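Local structure of plasmodesmata-located protein 5 (Arabidopsis thaliana, 6GRE) at residues 7-19 / 89-101. The protein limits plasmodesmal permeability during salicylic acid-triggered immune responses by regulating callose deposition, and so modulates cell-to-cell trafficking. Sequence-based numbering, arbitrary orientation. Where two conformers were deposited one is given.
Sequences NYIYAVCSPAKFS and LCSNSYSGFLQME. With NAG (2-acetamido-2-deoxy-beta-D-glucopyranose), chain C.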
# COMPACT_ATOMS: atom_id res chain seq x y z
N ASN A 7 -0.81 -1.06 15.04
CA ASN A 7 0.47 -0.90 14.28
C ASN A 7 0.26 -1.21 12.79
O ASN A 7 1.22 -1.47 12.07
CB ASN A 7 1.58 -1.81 14.82
CG ASN A 7 1.65 -1.85 16.33
OD1 ASN A 7 0.68 -2.23 16.99
ND2 ASN A 7 2.79 -1.47 16.89
N TYR A 8 -0.99 -1.19 12.33
CA TYR A 8 -1.30 -1.38 10.92
C TYR A 8 -2.60 -0.65 10.58
O TYR A 8 -3.39 -0.28 11.44
CB TYR A 8 -1.39 -2.87 10.59
CG TYR A 8 -2.61 -3.57 11.12
CD1 TYR A 8 -2.67 -3.98 12.45
CD2 TYR A 8 -3.69 -3.83 10.31
CE1 TYR A 8 -3.79 -4.64 12.94
CE2 TYR A 8 -4.81 -4.48 10.78
CZ TYR A 8 -4.86 -4.88 12.10
OH TYR A 8 -5.97 -5.53 12.56
N ILE A 9 -2.83 -0.47 9.29
CA ILE A 9 -4.02 0.25 8.83
C ILE A 9 -5.11 -0.74 8.44
O ILE A 9 -6.23 -0.59 8.86
CB ILE A 9 -3.65 1.20 7.68
CG1 ILE A 9 -2.58 2.18 8.14
CG2 ILE A 9 -4.89 1.90 7.11
CD1 ILE A 9 -2.11 3.15 7.08
N TYR A 10 -4.79 -1.74 7.61
CA TYR A 10 -5.74 -2.77 7.29
C TYR A 10 -4.97 -4.03 6.90
O TYR A 10 -3.80 -3.97 6.54
CB TYR A 10 -6.72 -2.37 6.19
CG TYR A 10 -6.11 -2.09 4.84
CD1 TYR A 10 -5.72 -3.13 4.02
CD2 TYR A 10 -5.88 -0.80 4.42
CE1 TYR A 10 -5.16 -2.90 2.78
CE2 TYR A 10 -5.36 -0.55 3.16
CZ TYR A 10 -5.00 -1.60 2.34
OH TYR A 10 -4.45 -1.36 1.11
N ALA A 11 -5.66 -5.15 7.07
CA ALA A 11 -5.23 -6.45 6.61
C ALA A 11 -6.36 -7.07 5.79
O ALA A 11 -7.54 -7.07 6.18
CB ALA A 11 -4.85 -7.31 7.79
N VAL A 12 -6.04 -7.61 4.62
CA VAL A 12 -6.97 -8.37 3.85
C VAL A 12 -6.43 -9.79 3.74
O VAL A 12 -5.30 -9.97 3.25
CB VAL A 12 -7.17 -7.79 2.44
CG1 VAL A 12 -8.25 -8.55 1.69
CG2 VAL A 12 -7.46 -6.30 2.50
N CYS A 13 -7.26 -10.78 4.11
CA CYS A 13 -6.88 -12.21 4.23
C CYS A 13 -7.93 -13.06 3.52
O CYS A 13 -9.11 -12.95 3.84
CB CYS A 13 -6.77 -12.62 5.70
SG CYS A 13 -5.87 -11.46 6.76
N SER A 14 -7.53 -13.88 2.54
CA SER A 14 -8.50 -14.71 1.77
C SER A 14 -9.22 -15.70 2.67
O SER A 14 -8.60 -16.24 3.58
CB SER A 14 -7.82 -15.43 0.63
OG SER A 14 -6.81 -16.32 1.12
N PRO A 15 -10.54 -15.94 2.48
CA PRO A 15 -11.21 -17.09 3.09
C PRO A 15 -10.50 -18.43 2.85
O PRO A 15 -10.41 -19.24 3.76
CB PRO A 15 -12.57 -17.11 2.39
CG PRO A 15 -12.84 -15.65 2.10
CD PRO A 15 -11.48 -15.06 1.77
N ALA A 16 -10.00 -18.63 1.63
CA ALA A 16 -9.32 -19.87 1.25
C ALA A 16 -7.99 -19.97 2.01
O ALA A 16 -7.21 -19.02 2.04
CB ALA A 16 -9.11 -19.93 -0.23
N LYS A 17 -7.75 -21.16 2.59
CA LYS A 17 -6.58 -21.46 3.42
C LYS A 17 -5.74 -22.57 2.78
O LYS A 17 -6.28 -23.48 2.14
CB LYS A 17 -6.97 -21.92 4.83
CG LYS A 17 -7.97 -21.05 5.58
CD LYS A 17 -7.63 -19.58 5.58
CE LYS A 17 -8.60 -18.75 6.39
NZ LYS A 17 -8.32 -18.83 7.84
N PHE A 18 -4.42 -22.49 2.99
CA PHE A 18 -3.48 -23.52 2.58
C PHE A 18 -3.41 -24.55 3.71
O PHE A 18 -3.87 -24.28 4.81
CB PHE A 18 -2.11 -22.94 2.27
CG PHE A 18 -1.52 -22.06 3.34
CD1 PHE A 18 -1.03 -22.60 4.51
CD2 PHE A 18 -1.44 -20.69 3.17
CE1 PHE A 18 -0.47 -21.79 5.49
CE2 PHE A 18 -0.87 -19.88 4.14
CZ PHE A 18 -0.38 -20.43 5.30
N SER A 19 -2.83 -25.72 3.42
CA SER A 19 -2.82 -26.81 4.39
C SER A 19 -1.60 -26.67 5.30
O SER A 19 -0.57 -26.15 4.88
CB SER A 19 -2.87 -28.16 3.72
OG SER A 19 -2.10 -28.19 2.53
N LEU A 89 -2.61 -12.05 11.73
CA LEU A 89 -3.88 -11.55 11.23
C LEU A 89 -4.44 -12.48 10.15
O LEU A 89 -5.65 -12.75 10.12
CB LEU A 89 -3.62 -10.15 10.68
CG LEU A 89 -3.29 -9.11 11.75
CD1 LEU A 89 -2.72 -7.84 11.12
CD2 LEU A 89 -4.50 -8.80 12.60
N CYS A 90 -3.59 -12.92 9.22
CA CYS A 90 -4.05 -13.67 8.05
C CYS A 90 -3.84 -15.19 8.23
O CYS A 90 -4.37 -15.96 7.45
CB CYS A 90 -3.35 -13.19 6.79
SG CYS A 90 -3.92 -11.55 6.24
N SER A 91 -3.08 -15.58 9.26
CA SER A 91 -2.73 -16.98 9.56
C SER A 91 -2.54 -17.80 8.27
O SER A 91 -1.55 -17.60 7.53
CB SER A 91 -3.75 -17.59 10.50
OG SER A 91 -5.02 -17.67 9.91
N ASN A 92 -3.46 -18.71 7.98
CA ASN A 92 -3.22 -19.67 6.91
C ASN A 92 -3.93 -19.31 5.60
O ASN A 92 -4.12 -20.16 4.76
CB ASN A 92 -3.56 -21.09 7.38
CG ASN A 92 -5.00 -21.26 7.79
OD1 ASN A 92 -5.73 -20.28 7.94
ND2 ASN A 92 -5.43 -22.50 7.97
N SER A 93 -4.23 -18.01 5.39
CA SER A 93 -4.80 -17.54 4.13
C SER A 93 -3.78 -17.68 3.00
O SER A 93 -2.63 -17.34 3.18
CB SER A 93 -5.24 -16.11 4.25
OG SER A 93 -6.41 -16.00 5.04
N TYR A 94 -4.24 -18.12 1.82
CA TYR A 94 -3.42 -18.11 0.64
C TYR A 94 -3.02 -16.67 0.28
O TYR A 94 -1.90 -16.43 -0.14
CB TYR A 94 -4.14 -18.69 -0.58
CG TYR A 94 -4.08 -20.20 -0.67
CD1 TYR A 94 -2.91 -20.84 -1.02
CD2 TYR A 94 -5.22 -20.96 -0.47
CE1 TYR A 94 -2.85 -22.23 -1.13
CE2 TYR A 94 -5.18 -22.34 -0.57
CZ TYR A 94 -4.00 -22.97 -0.89
OH TYR A 94 -3.98 -24.34 -1.00
N SER A 95 -3.97 -15.72 0.44
CA SER A 95 -3.73 -14.32 0.06
C SER A 95 -3.73 -13.44 1.31
O SER A 95 -4.61 -13.53 2.16
CB SER A 95 -4.77 -13.86 -0.94
OG SER A 95 -5.05 -14.88 -1.90
N GLY A 96 -2.71 -12.58 1.43
CA GLY A 96 -2.60 -11.68 2.54
C GLY A 96 -2.06 -10.34 2.05
O GLY A 96 -1.15 -10.29 1.22
N PHE A 97 -2.64 -9.27 2.58
CA PHE A 97 -2.30 -7.90 2.22
C PHE A 97 -2.31 -7.09 3.52
O PHE A 97 -3.39 -6.95 4.09
CB PHE A 97 -3.32 -7.41 1.17
CG PHE A 97 -3.11 -6.04 0.57
CD1 PHE A 97 -1.95 -5.31 0.81
CD2 PHE A 97 -4.05 -5.49 -0.28
CE1 PHE A 97 -1.75 -4.05 0.28
CE2 PHE A 97 -3.85 -4.22 -0.81
CZ PHE A 97 -2.70 -3.52 -0.56
N LEU A 98 -1.16 -6.58 3.94
CA LEU A 98 -1.07 -5.78 5.13
C LEU A 98 -0.51 -4.41 4.76
O LEU A 98 0.57 -4.31 4.20
CB LEU A 98 -0.20 -6.49 6.16
CG LEU A 98 -0.19 -5.89 7.55
CD1 LEU A 98 -1.52 -6.08 8.24
CD2 LEU A 98 0.91 -6.52 8.38
N GLN A 99 -1.29 -3.36 5.07
CA GLN A 99 -0.92 -2.00 4.83
C GLN A 99 -0.65 -1.34 6.17
O GLN A 99 -1.49 -1.37 7.05
CB GLN A 99 -2.04 -1.23 4.14
CG GLN A 99 -1.69 0.22 3.85
CD GLN A 99 -0.75 0.37 2.68
OE1 GLN A 99 -1.08 -0.03 1.58
NE2 GLN A 99 0.42 0.95 2.93
N MET A 100 0.55 -0.78 6.29
CA MET A 100 0.97 0.08 7.39
C MET A 100 1.14 1.50 6.85
O MET A 100 1.09 1.73 5.65
CB MET A 100 2.30 -0.42 7.96
CG MET A 100 2.09 -1.71 8.70
SD MET A 100 3.60 -2.53 9.21
CE MET A 100 4.24 -1.37 10.41
N GLU A 101 1.35 2.45 7.74
CA GLU A 101 1.54 3.81 7.33
C GLU A 101 2.70 3.92 6.33
O GLU A 101 2.56 4.58 5.30
CB GLU A 101 1.80 4.68 8.57
CG GLU A 101 1.85 6.16 8.27
CD GLU A 101 0.53 6.86 7.98
OE1 GLU A 101 -0.55 6.21 7.99
OE2 GLU A 101 0.58 8.09 7.75
C1 NAG C . -5.34 -20.42 -5.35
C2 NAG C . -5.44 -21.34 -6.57
C3 NAG C . -6.89 -21.54 -6.96
C4 NAG C . -7.66 -22.06 -5.76
C5 NAG C . -7.43 -21.20 -4.51
C6 NAG C . -7.97 -21.89 -3.26
C7 NAG C . -3.56 -21.23 -8.10
C8 NAG C . -2.97 -20.58 -9.32
N2 NAG C . -4.75 -20.80 -7.72
O3 NAG C . -6.93 -22.49 -8.03
O4 NAG C . -9.06 -22.09 -6.08
O5 NAG C . -6.04 -21.00 -4.26
O6 NAG C . -7.31 -23.16 -3.07
O7 NAG C . -2.95 -22.10 -7.48
O HOH W 1 -7.04 -16.35 7.68
O HOH W 2 -2.01 -25.91 0.18
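Strand 10-13 pairs antiparallel with strand 96-99 at one edge of the five-stranded sheet of the first Gnk2-homologous (DUF26) domain, in the ectodomain. V12 and F97 form a hydrogen-bonded pair, with V12 N to F97 O at 2.8 Å. The ladder ends in a classic beta bulge, where I9 and Y10 both face Q99. I9 N bonds to Q99 O at 2.8 Å in the carbonyl plane; the bond from Y10 N to the same oxygen is weak.

One sheet face carries Y10, V12, F97 and Q99. The Y10 ring lies over Q99 CB and, in the conformer given, turns its edge to the face of F97, planes at 85°. Its CG sits between the backbone N and the carbonyl carbon (chi1 63°), which lays the ring across Q99. I121 of the second domain touches both Y10 and F97, so this face belongs to the interdomain contact. R106 makes a cation-pi contact with F97; V12, R106 and I121 help line the pocket of a bound 2-(2-ethoxyethoxy)ethanol.

The other face, with A11, C13 and L98, turns to helix 72-90; L98 CD1 meets A11 CB. Just before the strand, L89 CD1 sits over the centre of the Y8 ring, 3.8 Å from its centroid. The disulfide C13-C90 (2.0 Å between the SG atoms, chi3 -70°) ties the edge strand to the helix end, beside G96.

Beyond the strands the loops interlock. S93 OG donates to a lone pair of S14 O at 2.6 Å. S14 OG accepts from S95 N and donates to A16 O, which also takes Y94 N. F18 N bonds to N92 O at 2.9 Å. F18 CB rests on one face of the Y94 ring, F18 turning its ring edge to Y94, and O5 of the NAG lies over the opposite face, toward the rim. K17 NZ reaches N92 OD1 and a water held by C90 O.

The disulfide, the bonds to S14 and A16, and the Y94 ring between F18 and a sugar probably together fix the first strand and its loop on the sheet edge, in a probably extracellular domain.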